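Local coordinates for O-ureido-L-serine synthase (Streptomyces lavendulae, PDB 3X44), which makes O-ureido-L-serine from O-acetyl-L-serine and hydroxyurea with pyridoxal 5'-phosphate, a step in D-cycloserine biosynthesis, and also acts as a cysteine synthase, at residues R13-R18 with E34-G39; V185-R190 with V230-V235; A262-G267 with L298-F303. The protein carries 1 engineered substitution. One frame throughout, in Å; residues are numbered along the deposited sequence.

How the contacts relate
Contacts 1 and 3 are largely buried, their centres about 17 Å apart, and both also touch the second subunit. Contact 2 is farther out and only partly buried, its centre about 27 Å from that of contact 3, on the opposite side of the chain's centre. The three hold different elements: strand 16-18 with the loop after 28-33, helix 180-192 with the loop before 238-242, and helix 264-278 with the loop after 285-290. Contact 1 joins a buried Thr-Glu hydrogen bond to proline-aromatic packing, contact 2 is a charged and amide network with a water at its edge, and contact 3 is mainly apolar, although 262-267 also carries Ser265, which bonds to the cofactor's pyridine nitrogen.

Contact 1: residues R13-R18 with E34-G39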
loop_
_atom_site.group_PDB
_atom_site.type_symbol
_atom_site.label_atom_id
_atom_site.label_comp_id
_atom_site.label_asym_id
_atom_site.label_seq_id
_atom_site.Cartn_x
_atom_site.Cartn_y
_atom_site.Cartn_z
ATOM N N ARG A 13 -2.847 2.704 -9.386
ATOM C CA ARG A 13 -1.995 1.884 -8.543
ATOM C C ARG A 13 -2.230 0.394 -8.775
ATOM O O ARG A 13 -2.488 -0.363 -7.840
ATOM C CB ARG A 13 -2.229 2.235 -7.067
ATOM C CG ARG A 13 -1.707 3.615 -6.692
ATOM C CD ARG A 13 -2.096 3.998 -5.274
ATOM N NE ARG A 13 -3.475 3.624 -4.960
ATOM C CZ ARG A 13 -4.531 4.409 -5.146
ATOM N NH1 ARG A 13 -4.380 5.628 -5.648
ATOM N NH2 ARG A 13 -5.746 3.971 -4.831
ATOM N N THR A 14 -2.136 -0.021 -10.029
ATOM C CA THR A 14 -2.343 -1.416 -10.376
ATOM C C THR A 14 -1.065 -2.231 -10.265
ATOM O O THR A 14 0.031 -1.735 -10.504
ATOM C CB THR A 14 -2.881 -1.556 -11.798
ATOM O OG1 THR A 14 -1.973 -0.933 -12.714
ATOM C CG2 THR A 14 -4.238 -0.889 -11.910
ATOM N N PRO A 15 -1.199 -3.509 -9.898
ATOM C CA PRO A 15 -0.028 -4.372 -9.760
ATOM C C PRO A 15 0.648 -4.726 -11.072
ATOM O O PRO A 15 0.012 -4.766 -12.127
ATOM C CB PRO A 15 -0.566 -5.621 -9.053
ATOM C CG PRO A 15 -2.025 -5.615 -9.269
ATOM C CD PRO A 15 -2.462 -4.207 -9.592
ATOM N N ILE A 16 1.951 -4.947 -10.987
ATOM C CA ILE A 16 2.751 -5.380 -12.118
ATOM C C ILE A 16 3.278 -6.720 -11.616
ATOM O O ILE A 16 3.869 -6.801 -10.537
ATOM C CB ILE A 16 3.932 -4.424 -12.410
ATOM C CG1 ILE A 16 3.412 -3.129 -13.041
ATOM C CG2 ILE A 16 4.915 -5.083 -13.389
ATOM C CD1 ILE A 16 4.505 -2.117 -13.307
ATOM N N VAL A 17 3.040 -7.774 -12.381
ATOM C CA VAL A 17 3.466 -9.106 -11.983
ATOM C C VAL A 17 4.296 -9.805 -13.055
ATOM O O VAL A 17 4.130 -9.570 -14.257
ATOM C CB VAL A 17 2.237 -9.996 -11.634
ATOM C CG1 VAL A 17 1.095 -9.126 -11.126
ATOM C CG2 VAL A 17 1.780 -10.783 -12.863
ATOM N N ARG A 18 5.178 -10.686 -12.606
ATOM C CA ARG A 18 6.039 -11.422 -13.515
ATOM C C ARG A 18 5.336 -12.656 -14.069
ATOM O O ARG A 18 4.602 -13.332 -13.349
ATOM C CB ARG A 18 7.306 -11.845 -12.766
ATOM C CG ARG A 18 8.378 -12.505 -13.608
ATOM C CD ARG A 18 9.634 -12.709 -12.775
ATOM N NE ARG A 18 10.670 -13.442 -13.496
ATOM C CZ ARG A 18 10.605 -14.740 -13.785
ATOM N NH1 ARG A 18 9.551 -15.455 -13.416
ATOM N NH2 ARG A 18 11.595 -15.323 -14.449
ATOM N N GLU A 34 -4.315 -3.822 -15.423
ATOM C CA GLU A 34 -5.281 -2.738 -15.268
ATOM C C GLU A 34 -6.700 -3.201 -14.920
ATOM O O GLU A 34 -7.575 -2.383 -14.654
ATOM C CB GLU A 34 -5.307 -1.901 -16.550
ATOM C CG GLU A 34 -3.989 -1.188 -16.829
ATOM C CD GLU A 34 -3.645 -0.169 -15.762
ATOM O OE1 GLU A 34 -2.498 -0.182 -15.265
ATOM O OE2 GLU A 34 -4.524 0.650 -15.423
ATOM N N SER A 35 -6.923 -4.512 -14.923
ATOM C CA SER A 35 -8.235 -5.054 -14.591
ATOM C C SER A 35 -8.533 -4.762 -13.123
ATOM O O SER A 35 -9.686 -4.765 -12.703
ATOM C CB SER A 35 -8.263 -6.567 -14.833
ATOM O OG SER A 35 -7.252 -7.207 -14.081
ATOM N N PHE A 36 -7.479 -4.505 -12.350
ATOM C CA PHE A 36 -7.616 -4.215 -10.927
ATOM C C PHE A 36 -8.301 -2.868 -10.653
ATOM O O PHE A 36 -8.618 -2.543 -9.502
ATOM C CB PHE A 36 -6.242 -4.255 -10.244
ATOM C CG PHE A 36 -5.758 -5.653 -9.922
ATOM C CD1 PHE A 36 -6.066 -6.247 -8.699
ATOM C CD2 PHE A 36 -4.988 -6.365 -10.837
ATOM C CE1 PHE A 36 -5.611 -7.529 -8.392
ATOM C CE2 PHE A 36 -4.528 -7.647 -10.542
ATOM C CZ PHE A 36 -4.841 -8.232 -9.315
ATOM N N ASN A 37 -8.513 -2.075 -11.700
ATOM C CA ASN A 37 -9.203 -0.798 -11.538
ATOM C C ASN A 37 -10.663 -1.157 -11.261
ATOM O O ASN A 37 -11.154 -2.176 -11.754
ATOM C CB ASN A 37 -9.101 0.037 -12.823
ATOM C CG ASN A 37 -7.798 0.808 -12.912
ATOM O OD1 ASN A 37 -7.376 1.449 -11.947
ATOM N ND2 ASN A 37 -7.148 0.745 -14.068
ATOM N N PRO A 38 -11.381 -0.320 -10.493
ATOM C CA PRO A 38 -12.791 -0.606 -10.177
ATOM C C PRO A 38 -13.687 -0.809 -11.396
ATOM O O PRO A 38 -14.651 -1.576 -11.342
ATOM C CB PRO A 38 -13.232 0.591 -9.326
ATOM C CG PRO A 38 -12.230 1.676 -9.630
ATOM C CD PRO A 38 -10.931 0.953 -9.900
ATOM N N GLY A 39 -13.375 -0.112 -12.482
ATOM C CA GLY A 39 -14.142 -0.248 -13.706
ATOM C C GLY A 39 -13.746 -1.485 -14.508
ATOM O O GLY A 39 -14.423 -1.845 -15.473
#
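Pro15 lays its CG-CD edge over one face of the Phe36 ring, and Thr14 gives its hydroxyl to Glu34. The tight part is the proline-phenylalanine pair. CG of Pro15 stands 3.5 Å from the centroid of the Phe36 ring and 18° off its normal, a CH-pi contact. The approach is displaced toward the rim, and Pro15 CG comes within 3.4 Å of Phe36 CD2. CD of Pro15 follows, 3.5 Å from that same Phe36 CD2.

Thr14 OG1 sits between its own N and carbonyl carbon (chi1 57°) and donates to Glu34 OE1 at 2.7 Å. It meets that oxygen from above the carboxylate plane, 51° out of it. Glu34 starts away from 13-18, but its chain bends at chi2 and returns the carboxylate to Thr14. The group is buried: OE2 forms a salt bridge with Arg45, which would favour the charged form, and receives a weak bond from Asn37 ND2. Lys32 also bonds to Thr14 OG1.

Away from these two pairs the packing is looser. Thr14 CG2 is 3.9 Å from Asn37 OD1, whose stronger partner is the backbone N of Gly12. Pro15 and Phe36, both partly exposed, pack further on Phe4 and Thr10 of the second subunit. Strand 16-18, outermost within this chain, pairs antiparallel with 28-33, while Ile16 and Arg18 make backbone hydrogen bonds to the second subunit. The chain then turns toward helix 43-56, and the side chain of Asn37 lies about 7 Å from that of Ala43, engineered in place of the cofactor-binding lysine, in a fold-type II pyridoxal-phosphate enzyme of the cysteine synthase family.

Contact 2: residues V185-R190 with V230-V235; sequences VGQMLR and VLDRSV
Arg190 and Gln187, neighbours on one side of a helix, both donate to a single oxygen of Asp232. Gln187 NE2 lies 2.9 Å from Asp232 OD2 along a nearly straight bond (172°), with the acceptor in the plane of the amide. Arg190 NH2 also reaches Asp232 OD2 at 2.9 Å, as a salt bridge within the guanidinium plane. The two donors come from opposite faces of the carboxylate. Arg190 NH1 takes Ser234 OG as a further acceptor at 2.9 Å, and the bends at chi2 and chi3 bring this edge of the guanidinium round to the loop.

Val235 packs against both donors: its CG1 lies over one guanidinium face, 3.5 Å from Arg190 NH2, and equally close to Gln187 CG. Here the backbones approach most closely, Val235 packing directly on Gly186. Helix 180-192 begins within the cofactor-binding segment Gly177-Thr181, and the side chain of Asp232 lies about 7 Å from that of Thr179; the contact ties the loop before strand 238-242 to this helix.

Asp232 forms an Asx turn that starts the 3-10 segment 233-235. Its OD1 accepts from Ser234 N and, at 2.6 Å, from Ser234 OG, both from the same face, so the hydroxyl that receives Arg190 is itself held by the aspartate.

Further out, Thr183 OG1 accepts from Asp232 N, and Arg153 bonds to Gln187 OE1, orienting the amide. A water binds Arg190 NH1 and only weakly reaches Ser234 O.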
loop_
_atom_site.group_PDB
_atom_site.type_symbol
_atom_site.label_atom_id
_atom_site.label_comp_id
_atom_site.label_asym_id
_atom_site.label_seq_id
_atom_site.Cartn_x
_atom_site.Cartn_y
_atom_site.Cartn_z
ATOM N N VAL A 185 2.910 7.593 -20.860
ATOM C CA VAL A 185 3.998 6.797 -20.312
ATOM C C VAL A 185 5.273 6.992 -21.134
ATOM O O VAL A 185 6.361 7.151 -20.581
ATOM C CB VAL A 185 3.642 5.303 -20.283
ATOM C CG1 VAL A 185 4.817 4.507 -19.723
ATOM C CG2 VAL A 185 2.414 5.076 -19.414
ATOM N N GLY A 186 5.121 6.995 -22.456
ATOM C CA GLY A 186 6.264 7.161 -23.336
ATOM C C GLY A 186 7.063 8.423 -23.072
ATOM O O GLY A 186 8.295 8.418 -23.151
ATOM N N GLN A 187 6.359 9.504 -22.748
ATOM C CA GLN A 187 6.995 10.790 -22.492
ATOM C C GLN A 187 7.757 10.860 -21.172
ATOM O O GLN A 187 8.783 11.540 -21.078
ATOM C CB GLN A 187 5.951 11.900 -22.551
ATOM C CG GLN A 187 5.590 12.306 -23.968
ATOM C CD GLN A 187 4.518 13.365 -24.017
ATOM O OE1 GLN A 187 3.822 13.607 -23.031
ATOM N NE2 GLN A 187 4.376 14.007 -25.168
ATOM N N MET A 188 7.260 10.162 -20.154
ATOM C CA MET A 188 7.923 10.157 -18.857
ATOM C C MET A 188 9.123 9.216 -18.941
ATOM O O MET A 188 10.164 9.463 -18.328
ATOM C CB MET A 188 6.951 9.706 -17.762
ATOM C CG MET A 188 5.781 10.671 -17.548
ATOM S SD MET A 188 6.240 12.433 -17.594
ATOM C CE MET A 188 7.019 12.599 -16.027
ATOM N N LEU A 189 8.968 8.145 -19.713
ATOM C CA LEU A 189 10.042 7.188 -19.908
ATOM C C LEU A 189 11.192 7.890 -20.622
ATOM O O LEU A 189 12.361 7.614 -20.349
ATOM C CB LEU A 189 9.566 6.017 -20.766
ATOM C CG LEU A 189 8.730 4.936 -20.085
ATOM C CD1 LEU A 189 8.198 3.976 -21.137
ATOM C CD2 LEU A 189 9.569 4.205 -19.050
ATOM N N ARG A 190 10.848 8.799 -21.534
ATOM C CA ARG A 190 11.843 9.546 -22.300
ATOM C C ARG A 190 12.765 10.357 -21.396
ATOM O O ARG A 190 13.975 10.404 -21.609
ATOM C CB ARG A 190 11.156 10.493 -23.302
ATOM C CG ARG A 190 11.960 10.735 -24.585
ATOM C CD ARG A 190 11.740 12.123 -25.208
ATOM N NE ARG A 190 10.372 12.635 -25.094
ATOM C CZ ARG A 190 9.491 12.677 -26.093
ATOM N NH1 ARG A 190 9.816 12.234 -27.301
ATOM N NH2 ARG A 190 8.287 13.193 -25.895
ATOM N N VAL A 230 -3.963 13.533 -29.508
ATOM C CA VAL A 230 -3.084 13.509 -28.343
ATOM C C VAL A 230 -1.757 12.792 -28.582
ATOM O O VAL A 230 -0.820 12.929 -27.791
ATOM C CB VAL A 230 -3.764 12.846 -27.118
ATOM C CG1 VAL A 230 -5.050 13.573 -26.777
ATOM C CG2 VAL A 230 -4.019 11.380 -27.390
ATOM N N LEU A 231 -1.664 12.046 -29.679
ATOM C CA LEU A 231 -0.451 11.292 -29.977
ATOM C C LEU A 231 0.849 12.061 -30.186
ATOM O O LEU A 231 0.912 12.994 -30.995
ATOM C CB LEU A 231 -0.663 10.412 -31.213
ATOM C CG LEU A 231 0.624 9.739 -31.705
ATOM C CD1 LEU A 231 1.088 8.731 -30.662
ATOM C CD2 LEU A 231 0.394 9.058 -33.043
ATOM N N ASP A 232 1.888 11.661 -29.452
ATOM C CA ASP A 232 3.207 12.256 -29.632
ATOM C C ASP A 232 4.042 11.125 -30.211
ATOM O O ASP A 232 4.644 10.325 -29.486
ATOM C CB ASP A 232 3.837 12.733 -28.325
ATOM C CG ASP A 232 5.235 13.296 -28.546
ATOM O OD1 ASP A 232 5.613 13.488 -29.725
ATOM O OD2 ASP A 232 5.958 13.542 -27.562
ATOM N N ARG A 233 4.044 11.064 -31.535
ATOM C CA ARG A 233 4.747 10.041 -32.282
ATOM C C ARG A 233 6.218 9.883 -31.911
ATOM O O ARG A 233 6.782 8.792 -32.048
ATOM C CB ARG A 233 4.601 10.347 -33.776
ATOM C CG ARG A 233 5.764 9.940 -34.630
ATOM C CD ARG A 233 5.276 9.513 -35.984
ATOM N NE ARG A 233 5.449 8.080 -36.187
ATOM C CZ ARG A 233 4.945 7.409 -37.217
ATOM N NH1 ARG A 233 4.232 8.043 -38.141
ATOM N NH2 ARG A 233 5.161 6.106 -37.321
ATOM N N SER A 234 6.827 10.958 -31.421
ATOM C CA SER A 234 8.240 10.937 -31.061
ATOM C C SER A 234 8.647 9.992 -29.921
ATOM O O SER A 234 9.832 9.700 -29.763
ATOM C CB SER A 234 8.717 12.359 -30.745
ATOM O OG SER A 234 8.099 12.867 -29.581
ATOM N N VAL A 235 7.690 9.503 -29.137
ATOM C CA VAL A 235 8.038 8.603 -28.032
ATOM C C VAL A 235 8.224 7.152 -28.471
ATOM O O VAL A 235 8.704 6.322 -27.699
ATOM C CB VAL A 235 6.972 8.631 -26.909
ATOM C CG1 VAL A 235 6.748 10.056 -26.443
ATOM C CG2 VAL A 235 5.678 8.005 -27.407
HETATM O O HOH W 1 12.153 11.801 -28.670
#

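Contact 3: residues A262-G267 with L298-F303. With PUS ((E)-O-(carbamoylamino)-N-({3-hydroxy-2-methyl-5-[(phosphonooxy)methyl]pyridin-4-yl}methylidene)-L-serine), chain C.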
loop_
_atom_site.group_PDB
_atom_site.type_symbol
_atom_site.label_atom_id
_atom_site.label_comp_id
_atom_site.label_asym_id
_atom_site.label_seq_id
_atom_site.Cartn_x
_atom_site.Cartn_y
_atom_site.Cartn_z
ATOM N N ALA A 262 -7.191 -11.787 -19.202
ATOM C CA ALA A 262 -7.254 -10.444 -19.770
ATOM C C ALA A 262 -7.885 -10.402 -21.156
ATOM O O ALA A 262 -8.154 -11.439 -21.763
ATOM C CB ALA A 262 -5.849 -9.851 -19.814
ATOM N N GLY A 263 -8.107 -9.192 -21.662
ATOM C CA GLY A 263 -8.725 -9.038 -22.969
ATOM C C GLY A 263 -7.829 -9.329 -24.163
ATOM O O GLY A 263 -6.716 -9.830 -24.013
ATOM N N ILE A 264 -8.326 -9.006 -25.354
ATOM C CA ILE A 264 -7.590 -9.237 -26.589
ATOM C C ILE A 264 -6.366 -8.354 -26.714
ATOM O O ILE A 264 -5.271 -8.846 -26.975
ATOM C CB ILE A 264 -8.468 -9.012 -27.828
ATOM C CG1 ILE A 264 -9.895 -9.480 -27.553
ATOM C CG2 ILE A 264 -7.886 -9.760 -29.012
ATOM C CD1 ILE A 264 -10.035 -10.996 -27.423
ATOM N N SER A 265 -6.545 -7.050 -26.524
ATOM C CA SER A 265 -5.421 -6.129 -26.617
ATOM C C SER A 265 -4.344 -6.558 -25.634
ATOM O O SER A 265 -3.158 -6.339 -25.869
ATOM C CB SER A 265 -5.863 -4.690 -26.321
ATOM O OG SER A 265 -6.161 -4.505 -24.954
ATOM N N ALA A 266 -4.766 -7.176 -24.537
ATOM C CA ALA A 266 -3.824 -7.643 -23.532
ATOM C C ALA A 266 -3.008 -8.791 -24.121
ATOM O O ALA A 266 -1.780 -8.832 -23.986
ATOM C CB ALA A 266 -4.566 -8.102 -22.284
ATOM N N GLY A 267 -3.690 -9.720 -24.779
ATOM C CA GLY A 267 -2.985 -10.832 -25.385
ATOM C C GLY A 267 -2.050 -10.333 -26.474
ATOM O O GLY A 267 -1.003 -10.929 -26.737
ATOM N N LEU A 298 -16.504 -12.750 -23.115
ATOM C CA LEU A 298 -17.116 -14.069 -23.120
ATOM C C LEU A 298 -17.842 -14.359 -24.428
ATOM O O LEU A 298 -17.874 -15.500 -24.885
ATOM C CB LEU A 298 -18.115 -14.197 -21.967
ATOM C CG LEU A 298 -17.602 -14.359 -20.535
ATOM C CD1 LEU A 298 -18.629 -15.142 -19.738
ATOM C CD2 LEU A 298 -16.268 -15.066 -20.521
ATOM N N SER A 299 -18.426 -13.320 -25.016
ATOM C CA SER A 299 -19.182 -13.443 -26.256
ATOM C C SER A 299 -18.352 -13.177 -27.500
ATOM O O SER A 299 -18.893 -13.104 -28.598
ATOM C CB SER A 299 -20.354 -12.464 -26.245
ATOM O OG SER A 299 -19.897 -11.138 -26.475
ATOM N N THR A 300 -17.047 -13.024 -27.338
ATOM C CA THR A 300 -16.182 -12.748 -28.478
ATOM C C THR A 300 -15.458 -14.001 -28.954
ATOM O O THR A 300 -15.589 -15.068 -28.355
ATOM C CB THR A 300 -15.149 -11.682 -28.116
ATOM O OG1 THR A 300 -14.179 -12.243 -27.222
ATOM C CG2 THR A 300 -15.838 -10.488 -27.439
ATOM N N PHE A 301 -14.682 -13.868 -30.024
ATOM C CA PHE A 301 -13.974 -15.017 -30.562
ATOM C C PHE A 301 -12.933 -15.567 -29.601
ATOM O O PHE A 301 -12.275 -16.566 -29.885
ATOM C CB PHE A 301 -13.358 -14.680 -31.928
ATOM C CG PHE A 301 -12.101 -13.863 -31.866
ATOM C CD1 PHE A 301 -10.997 -14.223 -32.638
ATOM C CD2 PHE A 301 -12.034 -12.703 -31.107
ATOM C CE1 PHE A 301 -9.846 -13.432 -32.661
ATOM C CE2 PHE A 301 -10.890 -11.904 -31.121
ATOM C CZ PHE A 301 -9.793 -12.270 -31.902
ATOM N N LEU A 302 -12.800 -14.915 -28.450
ATOM C CA LEU A 302 -11.859 -15.370 -27.446
ATOM C C LEU A 302 -12.353 -16.720 -26.936
ATOM O O LEU A 302 -11.573 -17.559 -26.474
ATOM C CB LEU A 302 -11.796 -14.373 -26.288
ATOM C CG LEU A 302 -11.034 -14.865 -25.061
ATOM C CD1 LEU A 302 -9.569 -15.095 -25.435
ATOM C CD2 LEU A 302 -11.155 -13.840 -23.943
ATOM N N PHE A 303 -13.663 -16.920 -27.036
ATOM C CA PHE A 303 -14.281 -18.149 -26.579
ATOM C C PHE A 303 -14.842 -19.023 -27.702
ATOM O O PHE A 303 -15.719 -19.861 -27.471
ATOM C CB PHE A 303 -15.373 -17.817 -25.558
ATOM C CG PHE A 303 -14.832 -17.491 -24.192
ATOM C CD1 PHE A 303 -14.315 -16.227 -23.917
ATOM C CD2 PHE A 303 -14.829 -18.454 -23.182
ATOM C CE1 PHE A 303 -13.803 -15.922 -22.659
ATOM C CE2 PHE A 303 -14.321 -18.164 -21.923
ATOM C CZ PHE A 303 -13.805 -16.896 -21.657
HETATM N N PUS C . -10.244 2.140 -25.226
HETATM C CA PUS C . -10.901 3.476 -25.523
HETATM C CB PUS C . -10.574 3.970 -26.977
HETATM O OG PUS C . -11.053 2.964 -27.980
HETATM N ND PUS C . -11.458 3.606 -29.209
HETATM C CE PUS C . -10.878 3.244 -30.375
HETATM N NZ2 PUS C . -9.692 2.608 -30.372
HETATM O OZ1 PUS C . -11.415 3.488 -31.409
HETATM C C PUS C . -12.429 3.323 -25.360
HETATM O O PUS C . -12.863 2.427 -24.691
HETATM O OT PUS C . -13.182 4.099 -25.899
HETATM C C2 PUS C . -8.316 -1.810 -24.543
HETATM C C3 PUS C . -8.999 -0.506 -24.627
HETATM C C4 PUS C . -8.229 0.672 -25.045
HETATM C C5 PUS C . -6.800 0.514 -25.337
HETATM C C6 PUS C . -6.205 -0.826 -25.214
HETATM C C2A PUS C . -9.081 -3.045 -24.160
HETATM C C4A PUS C . -8.913 1.990 -25.331
HETATM C C5A PUS C . -5.941 1.695 -25.765
HETATM N N1 PUS C . -6.972 -1.907 -24.837
HETATM O O3 PUS C . -10.292 -0.394 -24.265
HETATM O O1P PUS C . -6.635 4.646 -25.429
HETATM O O2P PUS C . -4.820 4.701 -23.916
HETATM O O3P PUS C . -4.460 4.018 -26.164
HETATM O O4P PUS C . -5.678 2.584 -24.629
HETATM P P PUS C . -5.400 3.991 -25.042
#
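The start of helix 264-278 supplies Ser265 to the pyridoxal-phosphate site, and the same helix start meets the loop 298-303. Ser265 OG faces the cofactor and donates to the pyridine N1 of PUS, the external aldimine of O-ureido-L-serine, at 2.7 Å. Because the hydroxyl is the donor, the ring nitrogen acts as an acceptor, consistent with an unprotonated pyridine as proposed for many fold-type II enzymes.

One residue earlier, Ile264 turns toward the loop and its terminal methyl does the touching. CD1 of Ile264 approaches Phe301 CE2 at 3.9 Å, obliquely to the ring, and Leu302 CB at 4.0 Å. Phe301 CG lies between its backbone N and carbonyl carbon (chi1 77°), which brings the ring back toward the helix. The side chains of Ile264 and Leu302 run past one another in opposite directions.

Gly263 holds the N-cap position, and its backbone bonds to Asp292 beyond strand 285-290. Helix 244-257 backs the apolar patch: Ala247 packs on Ile264, Ser251 and Arg248 touch Leu302, and the carbonyls of Phe301 and Leu302 accept from Arg248 and Arg252 of that helix.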